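Local coordinates for betaine aldehyde dehydrogenase (Staphylococcus aureus subsp. aureus COL, PDB 4QTO), which probably catalyses the NAD-dependent oxidation of betaine aldehyde to glycine betaine, at residues A144-K149 with L492-L497; E153-P158 with S164-E169; P193-G198 with K227-L232; T197-V202 with E498-S503; T465-D470 with A478-Y483. One frame throughout, in Å; residues are numbered along the deposited sequence.

Contact 1 of 5, residues A144-K149 with L492-L497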
# COMPACT_ATOMS: atom_id res chain seq x y z
N ALA A 144 -9.06 -11.03 -11.96
CA ALA A 144 -10.26 -11.47 -11.25
C ALA A 144 -10.03 -11.39 -9.74
O ALA A 144 -10.89 -10.90 -8.97
CB ALA A 144 -10.62 -12.89 -11.61
N GLY A 145 -8.87 -11.87 -9.29
CA GLY A 145 -8.53 -11.83 -7.90
C GLY A 145 -8.21 -10.46 -7.36
O GLY A 145 -8.36 -10.22 -6.17
N LEU A 146 -7.79 -9.53 -8.22
CA LEU A 146 -7.45 -8.20 -7.77
C LEU A 146 -8.68 -7.27 -7.66
O LEU A 146 -8.63 -6.24 -6.95
CB LEU A 146 -6.44 -7.58 -8.74
CG LEU A 146 -5.75 -6.29 -8.35
CD1 LEU A 146 -5.06 -6.44 -7.01
CD2 LEU A 146 -4.74 -5.89 -9.43
N ALA A 147 -9.75 -7.65 -8.36
CA ALA A 147 -10.90 -6.74 -8.56
C ALA A 147 -11.44 -6.08 -7.31
O ALA A 147 -11.68 -4.86 -7.32
CB ALA A 147 -12.02 -7.45 -9.27
N ASP A 148 -11.55 -6.86 -6.25
CA ASP A 148 -12.12 -6.38 -5.00
C ASP A 148 -11.16 -6.11 -3.86
O ASP A 148 -11.57 -6.02 -2.69
CB ASP A 148 -13.24 -7.33 -4.53
CG ASP A 148 -12.73 -8.68 -4.09
OD1 ASP A 148 -11.54 -8.98 -4.31
OD2 ASP A 148 -13.51 -9.43 -3.46
N LYS A 149 -9.89 -5.91 -4.18
CA LYS A 149 -8.88 -5.72 -3.16
C LYS A 149 -8.49 -4.26 -2.78
O LYS A 149 -7.71 -4.10 -1.85
CB LYS A 149 -7.63 -6.52 -3.50
CG LYS A 149 -7.86 -8.03 -3.76
CD LYS A 149 -8.52 -8.73 -2.57
CE LYS A 149 -8.58 -10.27 -2.72
NZ LYS A 149 -9.55 -10.66 -3.75
N LEU A 492 -0.34 -4.86 -16.89
CA LEU A 492 -0.13 -5.92 -15.87
C LEU A 492 0.17 -5.34 -14.46
O LEU A 492 0.50 -4.17 -14.28
CB LEU A 492 0.96 -6.95 -16.26
CG LEU A 492 0.76 -7.57 -17.65
CD1 LEU A 492 1.89 -8.56 -17.91
CD2 LEU A 492 -0.61 -8.21 -17.80
N GLY A 493 0.00 -6.22 -13.47
CA GLY A 493 0.20 -5.85 -12.08
C GLY A 493 -0.79 -4.83 -11.57
O GLY A 493 -1.77 -4.47 -12.22
N LYS A 494 -0.54 -4.37 -10.34
CA LYS A 494 -1.41 -3.38 -9.75
C LYS A 494 -1.36 -2.07 -10.51
O LYS A 494 -2.39 -1.41 -10.68
CB LYS A 494 -1.05 -3.20 -8.26
CG LYS A 494 -1.35 -4.45 -7.44
CD LYS A 494 -1.03 -4.28 -5.98
CE LYS A 494 -1.28 -5.59 -5.23
NZ LYS A 494 -1.11 -5.45 -3.75
N GLU A 495 -0.19 -1.71 -11.03
CA GLU A 495 -0.05 -0.50 -11.81
C GLU A 495 -0.88 -0.59 -13.11
O GLU A 495 -1.45 0.40 -13.58
CB GLU A 495 1.44 -0.24 -12.08
CG GLU A 495 1.81 1.16 -12.48
CD GLU A 495 3.32 1.44 -12.42
OE1 GLU A 495 3.73 2.47 -12.99
OE2 GLU A 495 4.05 0.64 -11.81
N GLY A 496 -0.95 -1.76 -13.72
CA GLY A 496 -1.76 -1.96 -14.91
C GLY A 496 -3.23 -1.71 -14.61
O GLY A 496 -3.97 -1.12 -15.41
N LEU A 497 -3.69 -2.21 -13.48
CA LEU A 497 -5.09 -2.00 -13.06
C LEU A 497 -5.36 -0.49 -12.90
O LEU A 497 -6.42 0.00 -13.26
CB LEU A 497 -5.37 -2.70 -11.71
CG LEU A 497 -6.84 -2.65 -11.28
CD1 LEU A 497 -7.58 -3.82 -11.85
CD2 LEU A 497 -6.95 -2.67 -9.76

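Contact 2 of 5, residues E153-P158 with S164-E169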
# COMPACT_ATOMS: atom_id res chain seq x y z
N GLU A 153 -8.67 5.23 -0.33
CA GLU A 153 -8.07 5.48 0.96
C GLU A 153 -8.79 6.49 1.81
O GLU A 153 -9.54 7.32 1.32
CB GLU A 153 -6.61 5.91 0.82
CG GLU A 153 -6.34 7.09 -0.09
CD GLU A 153 -5.75 6.75 -1.50
OE1 GLU A 153 -4.70 7.38 -1.74
OE2 GLU A 153 -6.23 5.95 -2.38
N MET A 154 -8.62 6.35 3.12
CA MET A 154 -9.09 7.35 4.07
C MET A 154 -7.87 8.23 4.36
O MET A 154 -6.77 7.73 4.58
CB MET A 154 -9.60 6.74 5.38
CG MET A 154 -10.85 5.95 5.24
SD MET A 154 -12.22 6.91 4.60
CE MET A 154 -12.33 8.18 5.80
N ILE A 155 -8.05 9.54 4.26
CA ILE A 155 -6.94 10.48 4.49
C ILE A 155 -7.09 11.15 5.86
O ILE A 155 -8.16 11.52 6.25
CB ILE A 155 -6.97 11.56 3.39
CG1 ILE A 155 -6.78 11.00 1.98
CG2 ILE A 155 -5.95 12.68 3.65
CD1 ILE A 155 -5.48 10.27 1.77
N ASP A 156 -5.99 11.29 6.62
CA ASP A 156 -6.07 12.04 7.88
C ASP A 156 -5.99 13.54 7.42
O ASP A 156 -4.98 14.09 6.95
CB ASP A 156 -5.01 11.58 8.92
CG ASP A 156 -5.38 10.28 9.65
OD1 ASP A 156 -6.59 10.05 9.99
OD2 ASP A 156 -4.46 9.47 9.96
N SER A 157 -7.16 14.17 7.42
CA SER A 157 -7.26 15.50 6.94
C SER A 157 -6.55 16.50 7.86
O SER A 157 -6.69 16.44 9.08
CB SER A 157 -8.74 15.92 6.84
OG SER A 157 -8.85 17.26 6.41
N PRO A 158 -5.87 17.48 7.24
CA PRO A 158 -5.24 18.54 8.03
C PRO A 158 -6.22 19.63 8.47
O PRO A 158 -5.81 20.59 9.17
CB PRO A 158 -4.22 19.10 7.06
CG PRO A 158 -4.89 18.95 5.72
CD PRO A 158 -5.57 17.62 5.81
N SER A 164 -11.98 13.19 4.85
CA SER A 164 -11.34 13.17 3.54
C SER A 164 -11.14 11.76 3.07
O SER A 164 -10.58 10.93 3.81
CB SER A 164 -9.97 13.85 3.67
OG SER A 164 -9.18 13.80 2.46
N LYS A 165 -11.66 11.45 1.90
CA LYS A 165 -11.45 10.12 1.36
C LYS A 165 -11.16 10.19 -0.11
O LYS A 165 -11.59 11.13 -0.79
CB LYS A 165 -12.63 9.21 1.62
CG LYS A 165 -13.91 9.64 0.98
CD LYS A 165 -15.10 8.95 1.67
CE LYS A 165 -16.41 9.46 1.10
NZ LYS A 165 -17.55 9.03 1.97
N ILE A 166 -10.39 9.21 -0.58
CA ILE A 166 -10.09 9.11 -2.00
C ILE A 166 -10.78 7.83 -2.47
O ILE A 166 -10.49 6.73 -1.95
CB ILE A 166 -8.60 8.99 -2.30
CG1 ILE A 166 -7.79 10.10 -1.63
CG2 ILE A 166 -8.37 8.93 -3.80
CD1 ILE A 166 -8.27 11.50 -1.91
N VAL A 167 -11.73 7.97 -3.39
CA VAL A 167 -12.44 6.84 -3.95
C VAL A 167 -11.83 6.54 -5.31
O VAL A 167 -11.54 7.48 -6.06
CB VAL A 167 -13.93 7.17 -4.19
CG1 VAL A 167 -14.66 5.93 -4.70
CG2 VAL A 167 -14.60 7.68 -2.93
N LYS A 168 -11.62 5.27 -5.62
CA LYS A 168 -11.10 4.87 -6.91
C LYS A 168 -12.29 4.36 -7.74
O LYS A 168 -13.04 3.48 -7.29
CB LYS A 168 -10.06 3.77 -6.80
CG LYS A 168 -8.86 4.09 -5.97
CD LYS A 168 -8.09 5.29 -6.42
CE LYS A 168 -6.81 5.37 -5.56
NZ LYS A 168 -6.06 6.65 -5.68
N GLU A 169 -12.56 5.03 -8.85
CA GLU A 169 -13.65 4.71 -9.75
C GLU A 169 -13.10 4.17 -11.07
O GLU A 169 -11.97 4.47 -11.41
CB GLU A 169 -14.45 5.97 -10.09
CG GLU A 169 -15.04 6.69 -8.87
CD GLU A 169 -15.87 7.91 -9.21
OE1 GLU A 169 -15.89 8.37 -10.38
OE2 GLU A 169 -16.57 8.37 -8.29
O HOH W 1 -4.63 8.37 -4.58
O HOH W 2 -10.76 11.78 7.04

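Contact 3 of 5, residues P193-G198 with K227-L232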
# COMPACT_ATOMS: atom_id res chain seq x y z
N PRO A 193 -8.20 -5.92 -16.89
CA PRO A 193 -8.37 -4.84 -15.92
C PRO A 193 -9.55 -3.94 -16.21
O PRO A 193 -10.17 -3.43 -15.29
CB PRO A 193 -7.04 -4.07 -16.00
CG PRO A 193 -6.52 -4.37 -17.38
CD PRO A 193 -6.90 -5.82 -17.58
N ALA A 194 -9.89 -3.73 -17.48
CA ALA A 194 -11.01 -2.87 -17.81
C ALA A 194 -12.29 -3.45 -17.21
O ALA A 194 -13.09 -2.75 -16.59
CB ALA A 194 -11.16 -2.73 -19.31
N LEU A 195 -12.49 -4.76 -17.40
CA LEU A 195 -13.69 -5.37 -16.83
C LEU A 195 -13.63 -5.45 -15.32
O LEU A 195 -14.65 -5.21 -14.67
CB LEU A 195 -13.95 -6.76 -17.43
CG LEU A 195 -14.33 -6.74 -18.92
CD1 LEU A 195 -14.51 -8.16 -19.41
CD2 LEU A 195 -15.59 -5.93 -19.14
N ALA A 196 -12.47 -5.78 -14.76
CA ALA A 196 -12.36 -5.88 -13.31
C ALA A 196 -12.73 -4.57 -12.62
O ALA A 196 -13.34 -4.61 -11.52
CB ALA A 196 -10.97 -6.30 -12.91
N THR A 197 -12.38 -3.42 -13.22
CA THR A 197 -12.62 -2.12 -12.59
C THR A 197 -14.00 -1.55 -12.83
O THR A 197 -14.37 -0.60 -12.16
CB THR A 197 -11.58 -1.09 -13.05
OG1 THR A 197 -11.65 -0.98 -14.48
CG2 THR A 197 -10.19 -1.49 -12.64
N GLY A 198 -14.73 -2.08 -13.81
CA GLY A 198 -16.06 -1.58 -14.13
C GLY A 198 -16.14 -0.62 -15.30
O GLY A 198 -17.18 0.04 -15.48
N LYS A 227 -25.36 -4.87 -21.89
CA LYS A 227 -25.32 -4.40 -23.25
C LYS A 227 -24.52 -3.09 -23.35
O LYS A 227 -24.80 -2.15 -22.62
CB LYS A 227 -26.77 -4.18 -23.67
CG LYS A 227 -26.98 -3.84 -25.09
CD LYS A 227 -28.48 -3.67 -25.34
CE LYS A 227 -28.72 -3.29 -26.79
NZ LYS A 227 -30.16 -3.03 -27.05
N GLY A 228 -23.52 -3.07 -24.23
CA GLY A 228 -22.66 -1.93 -24.43
C GLY A 228 -21.37 -1.94 -23.61
O GLY A 228 -20.47 -1.16 -23.88
N THR A 229 -21.28 -2.82 -22.61
CA THR A 229 -20.07 -2.89 -21.77
C THR A 229 -18.83 -3.33 -22.56
O THR A 229 -17.72 -2.85 -22.30
CB THR A 229 -20.26 -3.88 -20.60
OG1 THR A 229 -21.36 -3.43 -19.81
CG2 THR A 229 -19.04 -3.93 -19.68
N ILE A 230 -19.03 -4.26 -23.49
CA ILE A 230 -17.96 -4.74 -24.35
C ILE A 230 -18.37 -4.57 -25.81
O ILE A 230 -19.53 -4.81 -26.18
CB ILE A 230 -17.54 -6.20 -24.06
CG1 ILE A 230 -18.69 -7.19 -24.29
CG2 ILE A 230 -17.01 -6.30 -22.64
CD1 ILE A 230 -18.28 -8.65 -24.12
N ASN A 231 -17.44 -4.12 -26.64
CA ASN A 231 -17.70 -3.94 -28.05
C ASN A 231 -16.42 -4.26 -28.83
O ASN A 231 -15.29 -3.95 -28.36
CB ASN A 231 -18.11 -2.51 -28.39
CG ASN A 231 -19.25 -1.99 -27.53
OD1 ASN A 231 -20.43 -2.06 -27.91
ND2 ASN A 231 -18.92 -1.50 -26.35
N LEU A 232 -16.59 -4.86 -29.99
CA LEU A 232 -15.52 -5.26 -30.88
C LEU A 232 -15.73 -4.64 -32.25
O LEU A 232 -16.75 -4.89 -32.91
CB LEU A 232 -15.51 -6.80 -31.01
CG LEU A 232 -14.57 -7.43 -32.04
CD1 LEU A 232 -13.12 -7.13 -31.74
CD2 LEU A 232 -14.78 -8.95 -32.16

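Contact 4 of 5, residues T197-V202 with E498-S503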
# COMPACT_ATOMS: atom_id res chain seq x y z
N THR A 197 -12.38 -3.42 -13.22
CA THR A 197 -12.62 -2.12 -12.59
C THR A 197 -14.00 -1.55 -12.83
O THR A 197 -14.37 -0.60 -12.16
CB THR A 197 -11.58 -1.09 -13.05
OG1 THR A 197 -11.65 -0.98 -14.48
CG2 THR A 197 -10.19 -1.49 -12.64
N GLY A 198 -14.73 -2.08 -13.81
CA GLY A 198 -16.06 -1.58 -14.13
C GLY A 198 -16.14 -0.62 -15.30
O GLY A 198 -17.18 0.04 -15.48
N CYS A 199 -15.10 -0.58 -16.14
CA CYS A 199 -15.16 0.25 -17.34
C CYS A 199 -16.03 -0.37 -18.43
O CYS A 199 -16.40 -1.54 -18.35
CB CYS A 199 -13.75 0.40 -17.93
SG CYS A 199 -12.58 1.29 -16.91
N SER A 200 -16.35 0.44 -19.45
CA SER A 200 -16.93 -0.08 -20.69
C SER A 200 -15.79 0.02 -21.70
O SER A 200 -15.01 0.98 -21.65
CB SER A 200 -18.10 0.74 -21.19
OG SER A 200 -19.20 0.63 -20.33
N LEU A 201 -15.71 -0.91 -22.64
CA LEU A 201 -14.61 -0.93 -23.59
C LEU A 201 -15.03 -1.14 -25.03
O LEU A 201 -16.05 -1.74 -25.31
CB LEU A 201 -13.60 -2.02 -23.19
CG LEU A 201 -14.07 -3.49 -23.22
CD1 LEU A 201 -13.81 -4.08 -24.60
CD2 LEU A 201 -13.32 -4.34 -22.18
N VAL A 202 -14.20 -0.60 -25.91
CA VAL A 202 -14.31 -0.83 -27.35
C VAL A 202 -12.93 -1.27 -27.81
O VAL A 202 -11.95 -0.50 -27.72
CB VAL A 202 -14.75 0.42 -28.14
CG1 VAL A 202 -14.91 0.07 -29.63
CG2 VAL A 202 -16.05 1.00 -27.61
N GLU A 498 -4.38 0.23 -12.35
CA GLU A 498 -4.52 1.66 -12.10
C GLU A 498 -4.75 2.52 -13.33
O GLU A 498 -5.33 3.60 -13.23
CB GLU A 498 -3.32 2.18 -11.28
CG GLU A 498 -3.34 1.61 -9.88
CD GLU A 498 -2.11 1.92 -9.03
OE1 GLU A 498 -1.14 2.52 -9.52
OE2 GLU A 498 -2.15 1.52 -7.86
N GLU A 499 -4.34 2.05 -14.50
CA GLU A 499 -4.59 2.78 -15.73
C GLU A 499 -6.10 2.87 -15.96
O GLU A 499 -6.58 3.83 -16.59
CB GLU A 499 -4.02 2.12 -16.99
CG GLU A 499 -2.52 1.96 -16.99
CD GLU A 499 -1.74 3.25 -17.23
OE1 GLU A 499 -2.34 4.21 -17.78
OE2 GLU A 499 -0.53 3.27 -16.81
N TYR A 500 -6.85 1.90 -15.41
CA TYR A 500 -8.29 1.79 -15.59
C TYR A 500 -9.11 2.38 -14.44
O TYR A 500 -10.34 2.19 -14.39
CB TYR A 500 -8.69 0.33 -15.89
CG TYR A 500 -8.17 -0.10 -17.26
CD1 TYR A 500 -6.91 -0.66 -17.43
CD2 TYR A 500 -8.93 0.10 -18.40
CE1 TYR A 500 -6.41 -0.96 -18.70
CE2 TYR A 500 -8.46 -0.20 -19.66
CZ TYR A 500 -7.21 -0.73 -19.80
OH TYR A 500 -6.71 -1.02 -21.07
N LEU A 501 -8.43 3.10 -13.54
CA LEU A 501 -9.07 3.75 -12.43
C LEU A 501 -8.82 5.26 -12.49
O LEU A 501 -7.84 5.74 -13.11
CB LEU A 501 -8.49 3.23 -11.10
CG LEU A 501 -8.79 1.75 -10.83
CD1 LEU A 501 -8.00 1.29 -9.61
CD2 LEU A 501 -10.27 1.57 -10.61
N VAL A 502 -9.68 5.99 -11.80
CA VAL A 502 -9.53 7.43 -11.63
C VAL A 502 -9.79 7.73 -10.15
O VAL A 502 -10.66 7.10 -9.53
CB VAL A 502 -10.45 8.24 -12.55
CG1 VAL A 502 -11.92 7.91 -12.33
CG2 VAL A 502 -10.16 9.73 -12.43
N SER A 503 -9.01 8.65 -9.58
CA SER A 503 -9.17 9.02 -8.17
C SER A 503 -10.08 10.22 -8.02
O SER A 503 -9.98 11.19 -8.77
CB SER A 503 -7.82 9.41 -7.57
OG SER A 503 -6.94 8.31 -7.53

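Contact 5 of 5, residues T465-D470 with A478-Y483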
# COMPACT_ATOMS: atom_id res chain seq x y z
N THR A 465 11.69 -3.49 -17.72
CA THR A 465 11.96 -4.83 -17.17
C THR A 465 13.40 -5.21 -17.46
O THR A 465 13.87 -5.06 -18.59
CB THR A 465 11.02 -5.90 -17.81
OG1 THR A 465 9.65 -5.54 -17.57
CG2 THR A 465 11.29 -7.29 -17.26
N VAL A 466 14.10 -5.68 -16.43
CA VAL A 466 15.47 -6.19 -16.60
C VAL A 466 15.53 -7.61 -16.06
O VAL A 466 15.15 -7.85 -14.92
CB VAL A 466 16.53 -5.38 -15.85
CG1 VAL A 466 17.90 -5.95 -16.14
CG2 VAL A 466 16.46 -3.89 -16.27
N TRP A 467 15.98 -8.55 -16.91
CA TRP A 467 16.16 -9.92 -16.50
C TRP A 467 17.64 -10.16 -16.16
O TRP A 467 18.54 -9.72 -16.89
CB TRP A 467 15.79 -10.89 -17.62
CG TRP A 467 14.39 -10.75 -18.10
CD1 TRP A 467 13.26 -11.01 -17.38
CD2 TRP A 467 13.96 -10.31 -19.39
NE1 TRP A 467 12.15 -10.75 -18.14
CE2 TRP A 467 12.56 -10.33 -19.38
CE3 TRP A 467 14.62 -9.88 -20.54
CZ2 TRP A 467 11.80 -9.96 -20.50
CZ3 TRP A 467 13.86 -9.53 -21.64
CH2 TRP A 467 12.48 -9.58 -21.63
N ILE A 468 17.89 -10.84 -15.05
CA ILE A 468 19.25 -11.26 -14.67
C ILE A 468 19.31 -12.75 -14.93
O ILE A 468 18.59 -13.54 -14.32
CB ILE A 468 19.60 -10.89 -13.23
CG1 ILE A 468 19.70 -9.35 -13.12
CG2 ILE A 468 20.91 -11.58 -12.83
CD1 ILE A 468 19.86 -8.82 -11.71
N ASN A 469 20.18 -13.13 -15.87
CA ASN A 469 20.33 -14.52 -16.27
C ASN A 469 19.05 -15.20 -16.79
O ASN A 469 18.76 -16.36 -16.48
CB ASN A 469 21.03 -15.35 -15.21
CG ASN A 469 22.46 -14.89 -14.97
OD1 ASN A 469 23.18 -14.57 -15.91
ND2 ASN A 469 22.87 -14.82 -13.69
N ASP A 470 18.29 -14.44 -17.58
CA ASP A 470 17.10 -14.95 -18.22
C ASP A 470 16.79 -14.02 -19.39
O ASP A 470 17.42 -12.96 -19.53
CB ASP A 470 15.92 -15.04 -17.24
CG ASP A 470 14.95 -16.18 -17.56
OD1 ASP A 470 14.73 -16.51 -18.75
OD2 ASP A 470 14.40 -16.75 -16.58
N ALA A 478 3.43 -8.59 -12.27
CA ALA A 478 4.41 -7.47 -12.33
C ALA A 478 4.13 -6.57 -13.52
O ALA A 478 3.84 -7.06 -14.61
CB ALA A 478 5.82 -8.04 -12.45
N PRO A 479 4.28 -5.25 -13.36
CA PRO A 479 4.02 -4.30 -14.44
C PRO A 479 5.04 -4.35 -15.55
O PRO A 479 6.23 -4.63 -15.30
CB PRO A 479 4.08 -2.95 -13.74
CG PRO A 479 5.05 -3.18 -12.61
CD PRO A 479 4.68 -4.57 -12.11
N TRP A 480 4.56 -4.13 -16.76
CA TRP A 480 5.34 -4.19 -17.99
C TRP A 480 5.12 -2.91 -18.79
O TRP A 480 3.96 -2.50 -18.99
CB TRP A 480 4.84 -5.36 -18.80
CG TRP A 480 5.44 -5.53 -20.15
CD1 TRP A 480 5.03 -4.96 -21.32
CD2 TRP A 480 6.63 -6.28 -20.46
NE1 TRP A 480 5.88 -5.31 -22.34
CE2 TRP A 480 6.86 -6.14 -21.84
CE3 TRP A 480 7.50 -7.07 -19.70
CZ2 TRP A 480 7.94 -6.75 -22.48
CZ3 TRP A 480 8.54 -7.69 -20.32
CH2 TRP A 480 8.77 -7.53 -21.71
N GLY A 481 6.19 -2.30 -19.27
CA GLY A 481 6.05 -1.09 -20.07
C GLY A 481 7.37 -0.40 -20.28
O GLY A 481 8.40 -0.84 -19.76
N GLY A 482 7.35 0.68 -21.03
CA GLY A 482 8.61 1.25 -21.40
C GLY A 482 8.98 2.63 -20.96
O GLY A 482 8.10 3.47 -20.75
N TYR A 483 10.27 2.79 -20.71
CA TYR A 483 10.85 4.12 -20.55
C TYR A 483 10.94 4.75 -21.94
O TYR A 483 10.89 4.05 -22.98
CB TYR A 483 12.28 4.05 -19.97
CG TYR A 483 12.52 3.68 -18.52
CD1 TYR A 483 11.88 2.60 -17.90
CD2 TYR A 483 13.45 4.40 -17.76
CE1 TYR A 483 12.15 2.23 -16.59
CE2 TYR A 483 13.73 4.03 -16.44
CZ TYR A 483 13.09 2.94 -15.87
OH TYR A 483 13.36 2.54 -14.57
O HOH W 3 7.62 -6.81 -16.25
O HOH W 4 8.81 -3.95 -19.63

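Contact 1 of 5, residues A144-K149 with L492-L497
Lys-149 NZ, at the close of the turn that presents Leu-146 to Leu-497, is gripped by two oxygens of its own segment. It gives a 2.7 Å hydrogen bond to Gly-145 O, in the plane of that carbonyl, and forms a salt bridge of 2.7 Å with Asp-148 OD1, which receives it on the syn lone pair. CG beside the backbone N (chi1 -55°), with bends at chi2 (-57°) and again at the end of the chain, brings NZ back to the helix end, where a buried ammonium is well served by a carbonyl and a carboxylate together. The type I turn from Leu-146 to Lys-149 is closed by Lys-149 N bonding to Leu-146 O.

Across the contact the meeting is purely apolar. Leu-146 and Leu-497 reach toward each other tip to tip, with Leu-146 CD2 at 3.9 Å from Leu-497 CD2. The CD2 branch of Leu-146 makes the contact, lying also 4.0 Å from Leu-497 CB, and branched leucines give methyls that can interlock. Beside them, Lys-494 contributes its aliphatic stem: its CG is 4.2 Å from Leu-146 CD2, while the extended chain carries NZ to Lys-149 O of the second subunit. Gly-493, whose positive phi of 65° glycine tolerates easily, lies by the first turn of the second helix, and its carbonyl accepts the N-H of Leu-497. Asp-148 OD2 is likewise bonded to Gln-477 of the second subunit. The contact thus joins the end of helix 126-146 to the start of helix 493-498, a helix-to-helix packing beside a subunit interface of the aldehyde dehydrogenase tetramer.

Contact 2 of 5, residues E153-P158 with S164-E169
Glu-153 and Ile-166 form a hydrogen-bonded pair in an antiparallel beta hairpin, built from strands 152-155 and 162-177, of the kind through which aldehyde dehydrogenases commonly oligomerise. The backbone bonds come first. Ile-166 N gives a nearly straight bond of 2.8 Å to Glu-153 O (172°), and Glu-153 N returns one of 2.9 Å to Ile-166 O, more bent at 146°. Next along, Ile-155 N bonds to Ser-164 O. Between these lies the non-hydrogen-bonded pair Met-154 and Lys-165, whose side chains run side by side on one face, the thioether SD of Met-154 lying 3.8 Å from Lys-165 CB. There they meet the fourth subunit, and Lys-165 NZ forms a salt bridge with Glu-163 of the fourth subunit.

The two isoleucines sit on the other face. Ile-155 and Ile-166 cross, CG1 of one against CG1 of the other in one of the two conformers of Ile-166; beta-branched residues suit the extended chain. Glu-153 lays its CG methylene over Ile-166 in that same conformer.

The charged contact grows from this. Glu-153, with CG wedged between the backbone N and carbonyl carbon (chi1 54°) and bent again at chi2, brings OE2 to 3.4 Å from Lys-168 NZ, a salt bridge at the long end. Lys-168 NZ has a further partner in Ser-503 OG, on the neighbouring strand 501-509.

Finally, beyond the last direct bond a water bridges the strands: its oxygen donates to Ile-155 O, 2.7 Å away, and it accepts from Ser-164 N at 2.9 Å.

Contact 3 of 5, residues P193-G198 with K227-L232
Leu-195 and Thr-229 mark the closest backbone approach, 8.4 Å between CA atoms, where the last turn of helix 183-197 passes the start of strand 230-232. The helix ends in a Schellman motif: Gly-198 adopts a positive phi of 99° and its N-H reaches back into the final turn, toward Leu-195 O and, weakly, Ala-194 O. Glycine suits the spot because a side chain there would press against the preceding carbonyl.

Between the segments a single methyl does the work. Leu-195 CD2 lies 3.8 Å from Ile-230 CG2, the two side chains crossing at about a right angle, and 4.0 Å from Thr-229 CG2. Leu-195 has CG beside its backbone N (chi1 -67°) and an extended chi2 (178°), which carries CD2 out from the helix. Thr-229 turns its methyl to the leucine and keeps OG1 for Pro-226 O, so its two branches serve different partners. Ile-230 also packs on Phe-217 and Met-220 of helix 211-223.

Within the second segment, Asn-231 ND2 gives Gly-228 O a 2.9 Å bond, from well above the carbonyl plane, and bonds Leu-201 O as well; with OD1 taken by Asp-38 N, the amide is held from both ends and its flip is fixed. Strands 200-204 and 230-232 run parallel, joined through helix 211-223: a beta-alpha-beta crossover of the Rossmann-like, NAD-binding fold, with helix 183-197 packed against it.

Contact 4 of 5, residues T197-V202 with E498-S503
Thr-197, in the last turn of its helix, is the first residue to touch the second segment. Its methyl CG2 lies 3.7 Å from Leu-501 CD2, the two side chains slanting past each other, and Thr-197 OG1 is 3.5 Å from Tyr-500 CB. With chi1 at 58° the hydroxyl is tucked between the backbone N and carbonyl carbon, facing back into the helix, where Pro-193 O and Ala-194 O both lie within reach of the one proton; a small, beta-branched residue can thus serve the helix with oxygen and the neighbour with methyl. Gly-198 then turns the chain sharply out of the helix.

Cys-199 comes next and places SG at the rim of the Tyr-500 ring. SG is 5.4 Å from the ring centroid and 86° off the ring normal, close to the ring plane, with Tyr-500 CD2 at 4.1 Å. The same sulfur is 3.5 Å from Tyr-500 O. From here the chain enters strand 200-204, and its backbone bonds go to strand 162-177 and to Thr-229.

On the partner side a type I turn from Glu-498 to Leu-501, closed by Leu-501 N bonding to Glu-498 O, brings both Tyr-500 and Leu-501 against the first segment. The phenol OH bonds to Gln-176 NE2, and Pro-193 and Ala-194 pack on the ring.

The edge-on placement sets sulfur beside the ring hydrogens, probably a mildly favourable match; apart from a weak hydrogen bond between Thr-197 OG1 and Tyr-500 O, the contact is mostly van der Waals.

Contact 5 of 5, residues T465-D470 with A478-Y483
Trp-480 brings CE3 and CZ3 of its benzo ring against Thr-465, whose OG1 is 3.4 Å from Trp-480 CE3, the two side chains crossing at about a right angle. Trp-467 comes in at the rim of the same indole: its CZ2, lying in the Trp-480 ring plane, is 4.0 Å from Trp-480 CZ3. Thr-465 also serves this second indole, its CG2 standing 3.6 Å above one face of the Trp-467 ring, toward the rim. Threonine suits the place: its methyl packs on Trp-467 while its hydroxyl takes two waters.

That hydroxyl is bridged by water to the loop. One water lies 2.7 Å from Thr-465 OG1 and donates to Pro-479 O, 2.8 Å away. Another, also 2.7 Å from Thr-465 OG1, accepts from Gly-481 N and rests above one face of the Trp-480 ring, so the loop backbone is tied to the strand through solvent instead of directly.

A chi1 of 176° swings the indole of Trp-480 away from the backbone N and out from the loop, and its NE1 is bonded to Glu-279; Trp-189 meets its ring edge-to-face. Trp-467 NE1 bonds to Pro-473 O. Strand 465-468 is the outermost strand of its sheet within the chain, beside strand 443-447, and helix 451-460 covers the side bearing Val-466 and Ile-468; on its outer edge a strand of the third subunit continues the sheet in parallel.

In the fold
From the N terminus, helix 126-146 opens contact 1, whose loop closes only at helix 493-498 and encloses contacts 2, 3 and 5. Contact 2 closes first, as a short hairpin. Contacts 3 and 4 start from the same helix end and share Thr-197 and Gly-198: contact 3 closes early at strand 230-232, whereas contact 4 runs on to strand 501-509 and so crosses contact 1. Contact 5, nested in both long loops, ties the sheet of strand 465-468 to its following loop and touches contact 1. Contacts 1, 3 and 4 cluster beside the sheet of strands 162-177 and 200-204, which contact 2 also reaches, touching contact 4.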